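PDB 6F1D: complement C1r subcomponent from Homo sapiens, which is a serine protease of the complement C1 complex that probably cleaves and activates C1s, with which it associates in the initiation of complement activation. Local coordinates for residues R22-D27 with F50-H55; Q64-A69 with I74-G79. All blocks are in the same frame, centred on the assembly; numbering follows the deposited sequence.

How the interactions relate
Both contacts lie within one CUB domain and meet at its calcium-bearing end, their centres about 14 Å apart. Interaction 1 (22-27 with 50-55) joins two loops and is small and partly buried; interaction 2 (64-69 with 74-79) is a strand pairing nearer the centre of the chain, though it lies at the surface. It is held mainly by backbone hydrogen bonds, with a Gln66-Glu76 bond on one face and apolar packing on the other, whereas interaction 1 depends on a single side-chain hydroxyl beside a metal. They touch directly: Gly79 N lies 2.7 Å from Ile52 O, a probable hydrogen bond, and Ile52 CD1 packs 3.7 Å from Leu65 CB. Thus the 50-55 loop borders both the calcium site and the hairpin.

Interaction 1 (R22-D27 with F50-H55); sequences RSYPPD and FDIEDH. Unlike the reference sequence in segment 50-55: Glu53 (reference Asp). With CA (calcium ion), chain B.
Tyr24 spans the gap between two irregular loop segments, 22-27 and 50-55, whose backbones stay well apart: the closest CA pair, Tyr24 and Ile52, is separated by 9.0 Å. The ring bridges this distance, with CG set between its own backbone N and carbonyl carbon (chi1 51°), and it presents an edge to the other loop. Asp51 O lies in the ring plane, 3.6 Å from Tyr24 CE2. Beyond it, Tyr24 OH accepts an almost straight hydrogen bond from Glu53 N (3.2 Å, 172° at the hydrogen) and rests 3.8 Å from the CG2 methyl of Ile52. The same hydroxyl is hydrogen-bonded to Asp63 OD2, and the ring packs edge-to-face with Phe97, so both the polar end and the ring are held. Glu53, which differs from the Asp of the reference sequence, reaches the calcium ion with an extended side chain, CG anti to its backbone N (chi1 179°), and binds it through Glu53 OE2 at 2.3 Å. Two waters also bind the ion, at 2.3 Å and 2.5 Å, while Asp63, Asp100 and Ser102 complete the protein ligands. Because Asp63 serves both metal and tyrosine, Tyr24 acts from the second shell, as in the calcium-binding site of CUB domains.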
# COMPACT_ATOMS: atom_id res chain seq x y z
N ARG A 22 -0.96 -13.76 -6.16
CA ARG A 22 0.16 -14.68 -6.13
C ARG A 22 1.36 -13.94 -5.53
O ARG A 22 1.29 -12.74 -5.25
CB ARG A 22 0.45 -15.24 -7.53
CG ARG A 22 -0.80 -15.65 -8.29
CD ARG A 22 -0.49 -16.25 -9.62
NE ARG A 22 0.16 -15.30 -10.52
CZ ARG A 22 -0.46 -14.28 -11.10
NH1 ARG A 22 -1.75 -14.05 -10.88
NH2 ARG A 22 0.22 -13.47 -11.90
N SER A 23 2.45 -14.66 -5.28
CA SER A 23 3.57 -14.12 -4.51
C SER A 23 4.14 -12.85 -5.12
O SER A 23 4.55 -12.86 -6.29
CB SER A 23 4.71 -15.13 -4.46
OG SER A 23 4.25 -16.42 -4.22
N TYR A 24 4.33 -11.81 -4.31
CA TYR A 24 5.07 -10.66 -4.83
C TYR A 24 6.58 -10.97 -4.93
O TYR A 24 7.11 -11.83 -4.22
CB TYR A 24 4.83 -9.42 -4.00
CG TYR A 24 5.02 -9.59 -2.53
CD1 TYR A 24 6.29 -9.56 -1.99
CD2 TYR A 24 3.92 -9.78 -1.69
CE1 TYR A 24 6.51 -9.72 -0.63
CE2 TYR A 24 4.11 -9.93 -0.30
CZ TYR A 24 5.42 -9.91 0.20
OH TYR A 24 5.65 -10.01 1.56
N PRO A 25 7.27 -10.34 -5.87
CA PRO A 25 8.70 -10.62 -6.10
C PRO A 25 9.57 -10.12 -4.96
O PRO A 25 9.17 -9.22 -4.21
CB PRO A 25 9.00 -9.85 -7.40
CG PRO A 25 7.70 -9.33 -7.88
CD PRO A 25 6.78 -9.27 -6.74
N PRO A 26 10.80 -10.61 -4.83
CA PRO A 26 11.70 -10.10 -3.79
C PRO A 26 12.46 -8.86 -4.24
O PRO A 26 12.44 -8.47 -5.40
CB PRO A 26 12.66 -11.29 -3.58
CG PRO A 26 12.79 -11.86 -4.95
CD PRO A 26 11.44 -11.70 -5.60
N ASP A 27 13.12 -8.23 -3.25
CA ASP A 27 14.06 -7.13 -3.45
C ASP A 27 13.41 -5.92 -4.11
O ASP A 27 14.08 -5.16 -4.82
CB ASP A 27 15.29 -7.61 -4.21
CG ASP A 27 16.05 -8.67 -3.44
OD1 ASP A 27 16.28 -8.45 -2.22
OD2 ASP A 27 16.39 -9.72 -4.03
N PHE A 50 -4.87 -10.30 2.46
CA PHE A 50 -3.77 -9.40 2.78
C PHE A 50 -2.72 -10.29 3.41
O PHE A 50 -3.03 -11.01 4.36
CB PHE A 50 -4.21 -8.30 3.74
CG PHE A 50 -3.12 -7.31 4.12
CD1 PHE A 50 -2.29 -7.54 5.21
CD2 PHE A 50 -2.98 -6.16 3.41
CE1 PHE A 50 -1.30 -6.60 5.55
CE2 PHE A 50 -2.03 -5.23 3.73
CZ PHE A 50 -1.18 -5.45 4.80
N ASP A 51 -1.51 -10.29 2.86
CA ASP A 51 -0.49 -11.23 3.36
C ASP A 51 0.88 -10.65 3.01
O ASP A 51 1.33 -10.75 1.87
CB ASP A 51 -0.71 -12.62 2.76
CG ASP A 51 0.40 -13.59 3.12
OD1 ASP A 51 1.04 -13.39 4.18
OD2 ASP A 51 0.62 -14.56 2.33
N ILE A 52 1.50 -10.00 3.99
CA ILE A 52 2.87 -9.50 3.86
C ILE A 52 3.68 -10.24 4.91
O ILE A 52 3.25 -10.33 6.07
CB ILE A 52 2.94 -7.98 4.06
CG1 ILE A 52 2.10 -7.25 3.00
CG2 ILE A 52 4.43 -7.47 4.07
CD1 ILE A 52 2.12 -5.75 3.13
N GLU A 53 4.82 -10.78 4.50
CA GLU A 53 5.59 -11.65 5.39
C GLU A 53 5.92 -10.91 6.69
O GLU A 53 6.27 -9.72 6.67
CB GLU A 53 6.87 -12.10 4.64
CG GLU A 53 7.82 -13.03 5.45
CD GLU A 53 9.15 -13.25 4.74
OE1 GLU A 53 9.84 -14.25 5.03
OE2 GLU A 53 9.53 -12.42 3.89
N ASP A 54 5.76 -11.59 7.83
CA ASP A 54 6.01 -10.95 9.13
C ASP A 54 6.91 -11.81 10.01
O ASP A 54 7.51 -12.80 9.56
CB ASP A 54 4.71 -10.61 9.88
CG ASP A 54 3.95 -11.84 10.29
OD1 ASP A 54 4.35 -12.96 9.88
OD2 ASP A 54 2.92 -11.70 11.01
N HIS A 55 6.97 -11.48 11.31
CA HIS A 55 7.88 -12.10 12.28
C HIS A 55 7.18 -12.13 13.63
O HIS A 55 6.47 -11.17 13.96
CB HIS A 55 9.18 -11.28 12.38
CG HIS A 55 10.23 -11.90 13.24
ND1 HIS A 55 10.16 -11.87 14.61
CD2 HIS A 55 11.37 -12.55 12.93
CE1 HIS A 55 11.22 -12.50 15.11
NE2 HIS A 55 11.97 -12.92 14.11
CA CA B . 9.89 -11.37 1.85
O HOH W 1 10.25 -10.71 -0.35
O HOH W 2 7.94 -12.62 0.82

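Interaction 2 (Q64-A69 with I74-G79); sequences QLQIYA and IGEFCG
Gln66 and Glu76 face each other as a non-hydrogen-bonded pair in an antiparallel beta hairpin, strands 64-69 and 72-77, at the border of a CUB-domain sheet. The backbone groups flanking this pair are matched on both sides. Leu65 and Phe77 exchange two bonds, Leu65 N to Phe77 O at 3.0 Å and Phe77 N to Leu65 O at 2.8 Å. Farther along, Ile67 N gives to Gly75 O and Ile74 N to Ile67 O, while Gln66 uses its backbone toward Leu96 of strand 92-98. On the polar face, Gln66 NE2 donates to Glu76 OE1 (3.2 Å); the bond is bent (144° at the hydrogen), and the carboxylate oxygen is tilted from the Gln66 amide plane. The other end of the amide, Gln66 OE1, accepts from Tyr68 OH at 2.8 Å, from above its carbonyl plane. With an alanine at this position, Glu76 OE1 and the Tyr68 hydroxyl would probably both lose the amide that joins them. Gln64 lies alongside Glu76 through its CG, yet its NE2 turns to Cys60 O, near the Cys60-Cys78 disulfide. Among the apolar side chains, Ile74 CD1 packs 3.7 Å from Ile67 CG2 and also touches Ala69 CB. Gly75 has backbone angles that call for glycine, and a CB there would collide with the Phe77 ring. The Ile67 and Phe77 side chains cross at about a right angle, with Ile67 CD1 3.9 Å from Phe77 CE2.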
# COMPACT_ATOMS: atom_id res chain seq x y z
N GLN A 64 7.80 -4.56 4.12
CA GLN A 64 7.02 -3.51 4.78
C GLN A 64 6.16 -2.81 3.76
O GLN A 64 6.66 -2.48 2.67
CB GLN A 64 7.90 -2.43 5.44
CG GLN A 64 8.91 -2.96 6.46
CD GLN A 64 10.20 -3.52 5.82
OE1 GLN A 64 10.64 -3.06 4.78
NE2 GLN A 64 10.83 -4.48 6.51
N LEU A 65 4.93 -2.48 4.13
CA LEU A 65 4.11 -1.52 3.38
C LEU A 65 3.97 -0.25 4.23
O LEU A 65 3.44 -0.29 5.34
CB LEU A 65 2.73 -2.11 3.06
CG LEU A 65 1.83 -1.13 2.29
CD1 LEU A 65 2.54 -0.80 0.96
CD2 LEU A 65 0.46 -1.80 2.00
N GLN A 66 4.48 0.88 3.73
CA GLN A 66 4.45 2.13 4.48
C GLN A 66 3.53 3.09 3.74
O GLN A 66 3.54 3.12 2.51
CB GLN A 66 5.84 2.74 4.58
CG GLN A 66 6.90 1.77 4.96
CD GLN A 66 8.21 2.47 5.18
OE1 GLN A 66 8.45 3.55 4.62
NE2 GLN A 66 9.07 1.86 5.98
N ILE A 67 2.71 3.82 4.48
CA ILE A 67 1.72 4.71 3.88
C ILE A 67 1.96 6.13 4.39
O ILE A 67 2.12 6.34 5.60
CB ILE A 67 0.30 4.25 4.20
CG1 ILE A 67 0.15 2.79 3.72
CG2 ILE A 67 -0.70 5.24 3.59
CD1 ILE A 67 -1.28 2.23 3.67
N TYR A 68 1.98 7.10 3.46
CA TYR A 68 2.26 8.50 3.74
C TYR A 68 1.10 9.32 3.23
O TYR A 68 0.58 9.06 2.14
CB TYR A 68 3.53 8.99 3.07
CG TYR A 68 4.75 8.31 3.62
CD1 TYR A 68 5.12 7.05 3.15
CD2 TYR A 68 5.48 8.88 4.62
CE1 TYR A 68 6.27 6.39 3.68
CE2 TYR A 68 6.65 8.24 5.15
CZ TYR A 68 7.00 6.99 4.66
OH TYR A 68 8.09 6.32 5.15
N ALA A 69 0.67 10.29 4.01
CA ALA A 69 -0.39 11.20 3.60
C ALA A 69 0.22 12.58 3.62
O ALA A 69 0.59 13.08 4.69
CB ALA A 69 -1.60 11.12 4.52
N ILE A 74 1.69 7.59 8.09
CA ILE A 74 0.47 7.21 8.83
C ILE A 74 0.37 5.70 9.03
O ILE A 74 -0.72 5.20 9.26
CB ILE A 74 -0.80 7.75 8.15
CG1 ILE A 74 -0.96 7.14 6.74
CG2 ILE A 74 -0.79 9.29 8.11
CD1 ILE A 74 -2.25 7.45 6.09
N GLY A 75 1.46 4.95 8.92
CA GLY A 75 1.39 3.54 9.23
C GLY A 75 2.42 2.70 8.50
O GLY A 75 2.78 3.00 7.37
N GLU A 76 2.97 1.68 9.18
CA GLU A 76 3.77 0.65 8.53
C GLU A 76 3.10 -0.69 8.79
O GLU A 76 2.75 -0.99 9.93
CB GLU A 76 5.20 0.62 9.06
CG GLU A 76 5.95 -0.68 8.64
CD GLU A 76 7.44 -0.70 9.06
OE1 GLU A 76 8.26 -0.00 8.40
OE2 GLU A 76 7.78 -1.44 10.02
N PHE A 77 2.90 -1.50 7.75
CA PHE A 77 2.02 -2.66 7.86
C PHE A 77 2.69 -3.93 7.35
O PHE A 77 3.42 -3.90 6.35
CB PHE A 77 0.72 -2.40 7.10
CG PHE A 77 -0.06 -1.18 7.59
CD1 PHE A 77 -0.80 -1.26 8.74
CD2 PHE A 77 -0.01 0.05 6.91
CE1 PHE A 77 -1.51 -0.16 9.21
CE2 PHE A 77 -0.73 1.13 7.36
CZ PHE A 77 -1.48 1.02 8.51
N CYS A 78 2.43 -5.05 8.03
CA CYS A 78 2.80 -6.38 7.54
C CYS A 78 1.85 -7.38 8.17
O CYS A 78 0.93 -7.01 8.90
CB CYS A 78 4.28 -6.73 7.83
SG CYS A 78 4.65 -6.75 9.60
N GLY A 79 2.04 -8.65 7.86
CA GLY A 79 1.20 -9.69 8.45
C GLY A 79 -0.02 -10.04 7.61
O GLY A 79 -0.09 -9.74 6.41